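Long-range contacts in 4-hydroxybenzoyl-CoA thioesterase (Pseudomonas sp. CBS3, PDB 1LO7), which hydrolyses 4-hydroxybenzoyl-CoA to 4-hydroxybenzoate and coenzyme A, the last step in the conversion of 4-chlorobenzoate to 4-hydroxybenzoate: residues A[42-47]-A[134-139]; A[58-63]-A[116-121]; A[90-95]-A[130-135]. All coordinates share one frame; numbering follows the deposited sequence. Where two conformers were deposited one is given.

Overall arrangement
The three contacts lie in one hot-dog domain. Contact 2 pairs strands 56-68 and 107-123 and carries much of the 4-hydroxyphenacyl-CoA pocket. Contact 3 lies beside it, with centres about 8 Å apart. The two share a sheet, and Phe92 N is 3.0 Å from Arg117 O, probably a hydrogen bond. Contact 3 holds the ribose phosphate of the ligand, whereas contact 2 meets its 4-hydroxyphenacyl, pantetheine and adenine parts. Contact 1 packs the C-terminal helix outside the pocket. Its centre is about 14 Å from that of contact 2 and 10 Å from that of contact 3. Tyr136 CD2 touches Phe119 CE1 at 3.4 Å, and Trp47 brings contact 1 to the ligand.

Contact 1. Residues A[42-47]-A[134-139]; sequences CGLPPW and ADYIEL
Leu44, in the loop between helices 25-41 and 47-54, packs on Tyr136 and Leu139 of the C-terminal helix 134-140. The loop begins with a Schellman motif that ends helix 25-41 at Gly43. Leu44 bridges Tyr136 and Leu139, one methyl to each. CD2 sits over the centre of the Tyr136 ring, 3.5 Å from the centroid and only 8° off the ring normal. This is a CH-pi contact. CG lies nearer one side of the ring, by Tyr136 CD1. The other methyl, Leu44 CD1, turns to Leu139 and meets Leu139 CD1 at 3.9 Å. The first torsion of Leu44 (chi1 -79°) sets CG anti to the carbonyl carbon, on the side where the helix lies. Arg54 makes a cation-pi contact with the same tyrosine and a salt bridge with Asp135, and Phe119 also meets the ring.

Gly43 has a positive phi of 106°. A CB here would press on the carbonyl oxygen of Cys42 and come within 3.4 Å of Leu139 CD2. Leu139 CB rests against Cys42 O at 3.5 Å. The carbonyl oxygens Cys42 O and Leu139 O are both acceptors, 3.4 Å apart, and cannot bond to each other. A water lies between them, 2.6 Å from Cys42 O and 2.9 Å from Leu139 O. It can donate to both, although other acceptors compete for its protons.

At the far end of the loop, Trp47 belongs to the substrate site and meets Phe13 of the second subunit edge-to-face. Across the contact itself the direct chemistry is apolar, methyl on ring and methyl on methyl. The helix is thus held on the loop by close packing, and the polar link between the backbones is a water.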
# COMPACT_ATOMS: atom_id res chain seq x y z
N CYS A 42 14.95 12.66 17.30
CA CYS A 42 15.11 13.86 18.11
C CYS A 42 14.85 13.58 19.60
O CYS A 42 15.07 14.44 20.45
CB CYS A 42 14.27 15.04 17.61
SG CYS A 42 15.02 15.77 16.14
N GLY A 43 14.37 12.38 19.92
CA GLY A 43 14.14 12.04 21.34
C GLY A 43 12.70 11.99 21.82
O GLY A 43 12.46 11.76 22.99
N LEU A 44 11.71 12.20 20.95
CA LEU A 44 10.36 12.12 21.46
C LEU A 44 10.04 10.64 21.62
O LEU A 44 10.57 9.74 20.93
CB LEU A 44 9.35 12.68 20.42
CG LEU A 44 9.26 14.21 20.35
CD1 LEU A 44 10.46 14.84 19.66
CD2 LEU A 44 7.98 14.60 19.61
N PRO A 45 9.13 10.36 22.50
CA PRO A 45 8.74 8.97 22.68
C PRO A 45 7.82 8.54 21.53
O PRO A 45 7.28 9.38 20.82
CB PRO A 45 7.93 8.99 23.99
CG PRO A 45 8.07 10.36 24.63
CD PRO A 45 8.47 11.26 23.48
N PRO A 46 7.60 7.26 21.35
CA PRO A 46 6.69 6.79 20.32
C PRO A 46 5.27 7.23 20.65
O PRO A 46 4.92 7.38 21.84
CB PRO A 46 6.74 5.25 20.37
CG PRO A 46 7.76 4.89 21.45
CD PRO A 46 8.37 6.17 22.00
N TRP A 47 4.46 7.41 19.61
CA TRP A 47 3.10 7.86 19.87
C TRP A 47 2.34 6.93 20.85
O TRP A 47 1.49 7.37 21.63
CB TRP A 47 2.30 8.04 18.58
CG TRP A 47 3.02 8.84 17.53
CD1 TRP A 47 3.07 8.52 16.21
CD2 TRP A 47 3.76 10.06 17.70
NE1 TRP A 47 3.79 9.45 15.52
CE2 TRP A 47 4.22 10.43 16.39
CE3 TRP A 47 4.05 10.90 18.81
CZ2 TRP A 47 4.96 11.58 16.16
CZ3 TRP A 47 4.79 12.05 18.56
CH2 TRP A 47 5.23 12.38 17.25
N ALA A 134 6.13 22.94 23.96
CA ALA A 134 7.42 23.58 24.12
C ALA A 134 8.54 22.59 24.30
O ALA A 134 9.63 22.78 23.78
CB ALA A 134 7.36 24.50 25.33
N ASP A 135 8.27 21.51 25.04
CA ASP A 135 9.30 20.50 25.28
C ASP A 135 9.71 19.81 23.99
O ASP A 135 10.83 19.41 23.82
CB ASP A 135 8.96 19.47 26.41
CG ASP A 135 7.62 18.85 26.25
OD1 ASP A 135 6.68 19.47 25.81
OD2 ASP A 135 7.52 17.61 26.65
N TYR A 136 8.77 19.67 23.08
CA TYR A 136 9.08 19.03 21.81
C TYR A 136 9.95 19.93 20.95
O TYR A 136 10.87 19.46 20.27
CB TYR A 136 7.77 18.67 21.10
CG TYR A 136 7.12 17.46 21.71
CD1 TYR A 136 7.70 16.75 22.76
CD2 TYR A 136 5.87 17.06 21.25
CE1 TYR A 136 7.06 15.65 23.35
CE2 TYR A 136 5.23 15.94 21.78
CZ TYR A 136 5.82 15.24 22.84
OH TYR A 136 5.15 14.13 23.36
N ILE A 137 9.65 21.23 20.97
CA ILE A 137 10.43 22.16 20.20
C ILE A 137 11.86 22.09 20.69
O ILE A 137 12.84 22.06 19.92
CB ILE A 137 9.90 23.56 20.35
CG1 ILE A 137 8.63 23.58 19.55
CG2 ILE A 137 10.82 24.55 19.65
CD1 ILE A 137 7.97 24.94 19.56
N GLU A 138 11.99 22.02 22.00
CA GLU A 138 13.35 21.92 22.53
C GLU A 138 14.10 20.64 22.09
O GLU A 138 15.30 20.66 21.73
CB GLU A 138 13.38 22.05 24.06
CG GLU A 138 14.86 22.12 24.51
CD GLU A 138 15.46 23.48 24.32
OE1 GLU A 138 14.79 24.50 24.19
OE2 GLU A 138 16.77 23.43 24.29
N LEU A 139 13.42 19.49 22.10
CA LEU A 139 14.07 18.25 21.71
C LEU A 139 14.50 18.32 20.26
O LEU A 139 15.55 17.77 19.90
CB LEU A 139 13.14 17.02 21.83
CG LEU A 139 12.86 16.57 23.25
CD1 LEU A 139 11.73 15.55 23.23
CD2 LEU A 139 14.11 15.94 23.87
O HOH W 1 17.19 15.79 21.25

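Contact 2. Residues A[58-63]-A[116-121]; sequences GTPIVS and IRVFAM. With 4CO (4-hydroxyphenacyl coenzyme A), chain B.
Thr59 and Phe119 pack their side chains tightly beside the antiparallel pairing of strands 56-68 and 107-123. Thr59 CG2 lies over one face of the Phe119 ring, offset toward the rim and 3.6 Å from the centroid. Its torsion sets CG2 anti to the carbonyl carbon, and the two side chains point the same way. Phe39 meets the Phe119 ring edge-to-face. Thr59 CA lies 3.0 Å from Val118 O. Pro60 has no N-H to offer that oxygen, but Pro60 O accepts from Val118 N.

Arg117 crosses Thr59 at about a right angle. Its chain runs extended from CG to NE, and NH1 donates to Thr59 O at 2.9 Å, with the oxygen in the guanidinium plane. NH2 makes salt bridges with Glu115 and Asp32. A leucine in place of Arg117 would probably leave Thr59 O without this donor and the carboxylates of Glu115 and Asp32 without their shared positive mate.

The other end is looser. Ser63 and Ile116 are only partly exposed, with their CB atoms 4.0 Å apart, and the adenine of the ligand lies against them. They pair through their backbones, Ile116 N donating to Ser63 O. Ile116 O accepts from Val62 N at 2.8 Å and more loosely from Ser63 N at 3.3 Å, the latter on a lone pair. Ser63 OG reaches Ala66 O of the third subunit, where the sheet runs on.

The ligand runs along residues 58-63, from phenol to adenine. Thr59 N donates to its phenol oxygen O2B at 2.8 Å, and its N4P donates to Ile61 O. Val62 and Ser63 both face Ile116, which makes a classic beta bulge within the sheet of a hot-dog thioesterase that lines its acyl-CoA pocket.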
# COMPACT_ATOMS: atom_id res chain seq x y z
N GLY A 58 -0.10 11.61 17.62
CA GLY A 58 0.83 11.68 16.54
C GLY A 58 0.77 13.07 15.92
O GLY A 58 0.31 14.03 16.58
N THR A 59 1.25 13.18 14.65
CA THR A 59 1.28 14.46 13.93
C THR A 59 0.61 14.36 12.56
O THR A 59 1.26 14.26 11.52
CB THR A 59 2.74 14.95 13.76
OG1 THR A 59 3.45 13.96 13.01
CG2 THR A 59 3.37 15.13 15.11
N PRO A 60 -0.71 14.35 12.55
CA PRO A 60 -1.44 14.27 11.30
C PRO A 60 -1.11 15.46 10.40
O PRO A 60 -0.77 16.57 10.86
CB PRO A 60 -2.94 14.32 11.64
CG PRO A 60 -3.03 14.65 13.11
CD PRO A 60 -1.62 14.54 13.71
N ILE A 61 -1.21 15.21 9.08
CA ILE A 61 -0.93 16.22 8.05
C ILE A 61 -2.15 17.02 7.70
O ILE A 61 -3.23 16.45 7.62
CB ILE A 61 -0.35 15.50 6.83
CG1 ILE A 61 0.22 16.46 5.77
CG2 ILE A 61 -1.36 14.50 6.24
CD1 ILE A 61 1.28 15.81 4.85
N VAL A 62 -1.95 18.34 7.53
CA VAL A 62 -3.02 19.27 7.16
C VAL A 62 -2.81 19.85 5.75
O VAL A 62 -3.74 20.28 5.08
CB VAL A 62 -3.32 20.37 8.16
CG1 VAL A 62 -3.74 19.71 9.48
CG2 VAL A 62 -2.09 21.23 8.47
N SER A 63 -1.57 19.85 5.29
CA SER A 63 -1.32 20.38 3.98
C SER A 63 -0.03 19.87 3.39
O SER A 63 0.89 19.51 4.12
CB SER A 63 -1.28 21.90 4.08
OG SER A 63 -1.07 22.44 2.79
N ILE A 116 2.78 20.25 6.12
CA ILE A 116 2.34 21.05 7.25
C ILE A 116 1.59 20.08 8.15
O ILE A 116 0.61 19.47 7.74
CB ILE A 116 1.48 22.25 6.89
CG1 ILE A 116 2.27 23.16 5.90
CG2 ILE A 116 1.13 22.97 8.20
CD1 ILE A 116 1.62 24.53 5.65
N ARG A 117 2.08 19.90 9.38
CA ARG A 117 1.43 18.98 10.29
C ARG A 117 1.15 19.66 11.62
O ARG A 117 1.56 20.82 11.88
CB ARG A 117 2.40 17.81 10.53
CG ARG A 117 2.54 16.84 9.34
CD ARG A 117 3.70 15.89 9.57
NE ARG A 117 4.02 14.99 8.44
CZ ARG A 117 3.57 13.73 8.35
NH1 ARG A 117 2.74 13.17 9.26
NH2 ARG A 117 3.99 13.02 7.29
N VAL A 118 0.47 18.90 12.48
CA VAL A 118 0.16 19.41 13.82
C VAL A 118 0.21 18.27 14.76
O VAL A 118 0.00 17.13 14.35
CB VAL A 118 -1.24 19.94 13.90
CG1 VAL A 118 -1.44 21.11 12.97
CG2 VAL A 118 -2.27 18.83 13.67
N PHE A 119 0.50 18.58 16.04
CA PHE A 119 0.47 17.57 17.10
C PHE A 119 -1.00 17.49 17.43
O PHE A 119 -1.66 18.50 17.47
CB PHE A 119 1.27 17.94 18.34
CG PHE A 119 2.74 17.66 18.10
CD1 PHE A 119 3.28 16.40 18.38
CD2 PHE A 119 3.56 18.64 17.56
CE1 PHE A 119 4.64 16.16 18.17
CE2 PHE A 119 4.92 18.40 17.35
CZ PHE A 119 5.45 17.15 17.64
N ALA A 120 -1.54 16.29 17.62
CA ALA A 120 -2.95 16.26 17.88
C ALA A 120 -3.33 15.22 18.90
O ALA A 120 -2.56 14.35 19.26
CB ALA A 120 -3.71 15.94 16.59
N MET A 121 -4.59 15.34 19.30
CA MET A 121 -5.19 14.43 20.24
C MET A 121 -6.48 13.96 19.65
O MET A 121 -7.02 14.63 18.79
CB MET A 121 -5.30 15.08 21.60
CG MET A 121 -3.86 15.18 22.06
SD MET A 121 -3.80 15.71 23.73
CE MET A 121 -5.36 16.64 23.65
N1A 4CO B . -2.68 24.96 5.33
C2A 4CO B . -1.87 25.47 6.31
N3A 4CO B . -2.02 25.37 7.60
C4A 4CO B . -3.12 24.66 7.93
C5A 4CO B . -4.04 24.11 7.05
C6A 4CO B . -3.79 24.26 5.68
N6A 4CO B . -4.58 23.77 4.75
N7A 4CO B . -5.06 23.46 7.74
C8A 4CO B . -4.76 23.65 9.04
N9A 4CO B . -3.62 24.39 9.20
C1D 4CO B . -3.03 24.87 10.45
C2D 4CO B . -3.86 25.98 11.08
O2D 4CO B . -3.63 27.24 10.44
C3D 4CO B . -3.28 25.97 12.48
O3D 4CO B . -1.94 26.41 12.45
P3D 4CO B . -1.40 27.50 13.46
O7A 4CO B . -1.75 28.79 12.89
O8A 4CO B . -1.99 27.30 14.78
O9A 4CO B . 0.14 27.33 13.53
C4D 4CO B . -3.22 24.46 12.70
O4D 4CO B . -3.16 23.86 11.37
C5D 4CO B . -4.29 23.85 13.55
O5D 4CO B . -5.52 23.93 12.82
P1A 4CO B . -6.80 24.48 13.57
O1A 4CO B . -7.78 24.63 12.48
O2A 4CO B . -6.55 25.72 14.27
O3A 4CO B . -7.25 23.47 14.62
P2A 4CO B . -8.27 22.24 14.53
O4A 4CO B . -8.13 21.51 15.81
O5A 4CO B . -9.63 22.77 14.42
O6A 4CO B . -8.11 21.35 13.16
CBP 4CO B . -7.35 19.27 12.42
CCP 4CO B . -6.93 20.62 13.00
CDP 4CO B . -8.37 18.56 13.33
CEP 4CO B . -6.13 18.41 12.15
CAP 4CO B . -8.21 19.46 11.15
OAP 4CO B . -7.49 20.22 10.18
C9P 4CO B . -8.38 18.14 10.41
O9P 4CO B . -9.00 17.23 10.91
N8P 4CO B . -7.68 17.99 9.14
C7P 4CO B . -7.72 16.61 8.64
C6P 4CO B . -6.51 15.80 9.10
C5P 4CO B . -6.42 14.52 8.26
O5P 4CO B . -7.34 13.72 8.18
N4P 4CO B . -5.14 14.36 7.61
C3P 4CO B . -5.04 13.23 6.70
C2P 4CO B . -4.91 11.93 7.45
S1P 4CO B . -3.96 12.03 8.97
O1B 4CO B . -1.74 9.85 7.96
C1B 4CO B . -2.12 10.12 9.09
C2B 4CO B . -1.13 10.33 10.15
C3B 4CO B . -1.58 10.63 11.46
C4B 4CO B . -0.65 10.81 12.48
C5B 4CO B . 0.73 10.66 12.21
O2B 4CO B . 1.68 10.77 13.24
C6B 4CO B . 1.17 10.38 10.89
C7B 4CO B . 0.23 10.21 9.85
CB 4CO B . -3.56 10.29 9.40

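Contact 3. Residues A[90-95]-A[130-135]; sequences KSFVQR and IEVPAD. With 4CO (4-hydroxyphenacyl coenzyme A), chain B.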
# COMPACT_ATOMS: atom_id res chain seq x y z
N LYS A 90 0.05 26.16 16.28
CA LYS A 90 -0.36 24.77 16.43
C LYS A 90 0.24 23.92 15.32
O LYS A 90 0.23 22.69 15.37
CB LYS A 90 -1.86 24.64 16.34
CG LYS A 90 -2.56 25.25 17.50
CD LYS A 90 -4.00 24.77 17.58
CE LYS A 90 -4.72 25.40 18.75
NZ LYS A 90 -6.16 25.31 18.56
N SER A 91 0.78 24.55 14.29
CA SER A 91 1.33 23.78 13.18
C SER A 91 2.80 23.96 13.00
O SER A 91 3.40 24.85 13.59
CB SER A 91 0.65 24.20 11.87
OG SER A 91 0.88 25.59 11.57
N PHE A 92 3.39 23.13 12.14
CA PHE A 92 4.80 23.26 11.84
C PHE A 92 4.99 22.79 10.39
O PHE A 92 4.20 21.98 9.87
CB PHE A 92 5.68 22.50 12.86
CG PHE A 92 5.40 21.00 12.90
CD1 PHE A 92 4.51 20.46 13.84
CD2 PHE A 92 6.00 20.12 11.99
CE1 PHE A 92 4.22 19.09 13.88
CE2 PHE A 92 5.74 18.74 12.03
CZ PHE A 92 4.85 18.22 12.97
N VAL A 93 6.03 23.29 9.77
CA VAL A 93 6.32 22.95 8.40
C VAL A 93 7.50 22.03 8.46
O VAL A 93 8.54 22.40 8.99
CB VAL A 93 6.66 24.21 7.56
CG1 VAL A 93 7.02 23.78 6.13
CG2 VAL A 93 5.52 25.26 7.51
N GLN A 94 7.31 20.82 7.93
CA GLN A 94 8.35 19.82 7.91
C GLN A 94 8.77 19.61 6.43
O GLN A 94 7.96 19.23 5.59
CB GLN A 94 7.89 18.48 8.54
CG GLN A 94 9.04 17.54 8.92
CD GLN A 94 8.55 16.40 9.81
OE1 GLN A 94 9.28 15.90 10.69
NE2 GLN A 94 7.31 15.98 9.61
N ARG A 95 10.03 19.87 6.17
CA ARG A 95 10.55 19.73 4.82
C ARG A 95 11.32 18.44 4.65
O ARG A 95 12.11 18.04 5.53
CB ARG A 95 11.47 20.92 4.47
CG ARG A 95 12.25 20.66 3.15
CD ARG A 95 12.86 21.93 2.57
NE ARG A 95 11.81 22.85 2.16
CZ ARG A 95 12.05 24.04 1.63
NH1 ARG A 95 13.29 24.49 1.45
NH2 ARG A 95 11.04 24.80 1.28
N ILE A 130 -3.16 20.74 18.76
CA ILE A 130 -2.76 21.44 19.97
C ILE A 130 -1.57 22.34 19.68
O ILE A 130 -0.89 22.23 18.68
CB ILE A 130 -2.35 20.47 21.06
CG1 ILE A 130 -1.14 19.66 20.58
CG2 ILE A 130 -3.49 19.54 21.38
CD1 ILE A 130 -0.54 18.79 21.68
N GLU A 131 -1.36 23.29 20.56
CA GLU A 131 -0.25 24.15 20.39
C GLU A 131 0.99 23.28 20.44
O GLU A 131 1.05 22.32 21.21
CB GLU A 131 -0.29 25.10 21.58
CG GLU A 131 0.90 26.03 21.72
CD GLU A 131 0.56 26.97 22.82
OE1 GLU A 131 -0.28 27.83 22.69
OE2 GLU A 131 1.17 26.70 23.94
N VAL A 132 1.97 23.58 19.60
CA VAL A 132 3.16 22.74 19.60
C VAL A 132 3.77 22.70 21.00
O VAL A 132 4.08 23.72 21.53
CB VAL A 132 4.18 23.17 18.54
CG1 VAL A 132 5.39 22.25 18.57
CG2 VAL A 132 3.57 23.14 17.16
N PRO A 133 3.95 21.50 21.58
CA PRO A 133 4.54 21.44 22.92
C PRO A 133 5.95 22.05 23.00
O PRO A 133 6.85 21.75 22.20
CB PRO A 133 4.53 19.97 23.33
CG PRO A 133 3.43 19.35 22.46
CD PRO A 133 3.43 20.16 21.17
N ALA A 134 6.13 22.94 23.96
CA ALA A 134 7.42 23.58 24.12
C ALA A 134 8.54 22.59 24.30
O ALA A 134 9.63 22.78 23.78
CB ALA A 134 7.36 24.50 25.33
N ASP A 135 8.27 21.51 25.04
CA ASP A 135 9.30 20.50 25.28
C ASP A 135 9.71 19.81 23.99
O ASP A 135 10.83 19.41 23.82
CB ASP A 135 8.96 19.47 26.41
CG ASP A 135 7.62 18.85 26.25
OD1 ASP A 135 6.68 19.47 25.81
OD2 ASP A 135 7.52 17.61 26.65
N1A 4CO B . -2.68 24.96 5.33
C2A 4CO B . -1.87 25.47 6.31
N3A 4CO B . -2.02 25.37 7.60
C4A 4CO B . -3.12 24.66 7.93
C5A 4CO B . -4.04 24.11 7.05
C6A 4CO B . -3.79 24.26 5.68
N6A 4CO B . -4.58 23.77 4.75
N7A 4CO B . -5.06 23.46 7.74
C8A 4CO B . -4.76 23.65 9.04
N9A 4CO B . -3.62 24.39 9.20
C1D 4CO B . -3.03 24.87 10.45
C2D 4CO B . -3.86 25.98 11.08
O2D 4CO B . -3.63 27.24 10.44
C3D 4CO B . -3.28 25.97 12.48
O3D 4CO B . -1.94 26.41 12.45
P3D 4CO B . -1.40 27.50 13.46
O7A 4CO B . -1.75 28.79 12.89
O8A 4CO B . -1.99 27.30 14.78
O9A 4CO B . 0.14 27.33 13.53
C4D 4CO B . -3.22 24.46 12.70
O4D 4CO B . -3.16 23.86 11.37
C5D 4CO B . -4.29 23.85 13.55
O5D 4CO B . -5.52 23.93 12.82
P1A 4CO B . -6.80 24.48 13.57
O1A 4CO B . -7.78 24.63 12.48
O2A 4CO B . -6.55 25.72 14.27
O3A 4CO B . -7.25 23.47 14.62
P2A 4CO B . -8.27 22.24 14.53
O4A 4CO B . -8.13 21.51 15.81
O5A 4CO B . -9.63 22.77 14.42
O6A 4CO B . -8.11 21.35 13.16
CBP 4CO B . -7.35 19.27 12.42
CCP 4CO B . -6.93 20.62 13.00
CDP 4CO B . -8.37 18.56 13.33
CEP 4CO B . -6.13 18.41 12.15
CAP 4CO B . -8.21 19.46 11.15
OAP 4CO B . -7.49 20.22 10.18
C9P 4CO B . -8.38 18.14 10.41
O9P 4CO B . -9.00 17.23 10.91
N8P 4CO B . -7.68 17.99 9.14
C7P 4CO B . -7.72 16.61 8.64
C6P 4CO B . -6.51 15.80 9.10
C5P 4CO B . -6.42 14.52 8.26
O5P 4CO B . -7.34 13.72 8.18
N4P 4CO B . -5.14 14.36 7.61
C3P 4CO B . -5.04 13.23 6.70
C2P 4CO B . -4.91 11.93 7.45
S1P 4CO B . -3.96 12.03 8.97
O1B 4CO B . -1.74 9.85 7.96
C1B 4CO B . -2.12 10.12 9.09
C2B 4CO B . -1.13 10.33 10.15
C3B 4CO B . -1.58 10.63 11.46
C4B 4CO B . -0.65 10.81 12.48
C5B 4CO B . 0.73 10.66 12.21
O2B 4CO B . 1.68 10.77 13.24
C6B 4CO B . 1.17 10.38 10.89
C7B 4CO B . 0.23 10.21 9.85
CB 4CO B . -3.56 10.29 9.40
O HOH W 2 0.93 21.09 17.21
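Lys90 and Val132 meet where strand 91-101 of the hot-dog sheet begins and the chain passes from strand 126-130 to the C-terminal helix. Lys90 lies with its aliphatic part across the backbone of Ile130 and Glu131. Lys90 CB is 3.5 Å from Ile130 O, and the chain is extended beyond CG. Val132 points its CG2 at the start of the strand, 3.8 Å from Lys90 O. Its first torsion sets CG2 anti to the carbonyl carbon. The same methyl comes to the edge of the Phe92 ring, near the ring plane, with Phe92 CD1 at 4.4 Å. Phe119 and Phe39 pack on this ring.

Glu131 turns away from Lys90 and forms a salt bridge with Arg89. A water lies between Lys90 O and Ile130 O, unusually close to both.

On its other side the turn grips the ribose phosphate of 4-hydroxyphenacyl-CoA. Ser91 OG is 2.7 Å from the ligand atom O9A, and Ser91 N donates to O9A at 3.0 Å. Lys90 is a substrate-binding residue, and here its backbone meets the phosphate: Lys90 N donates to the ligand atom O8A at 2.8 Å, with an N-H...O angle of 152°.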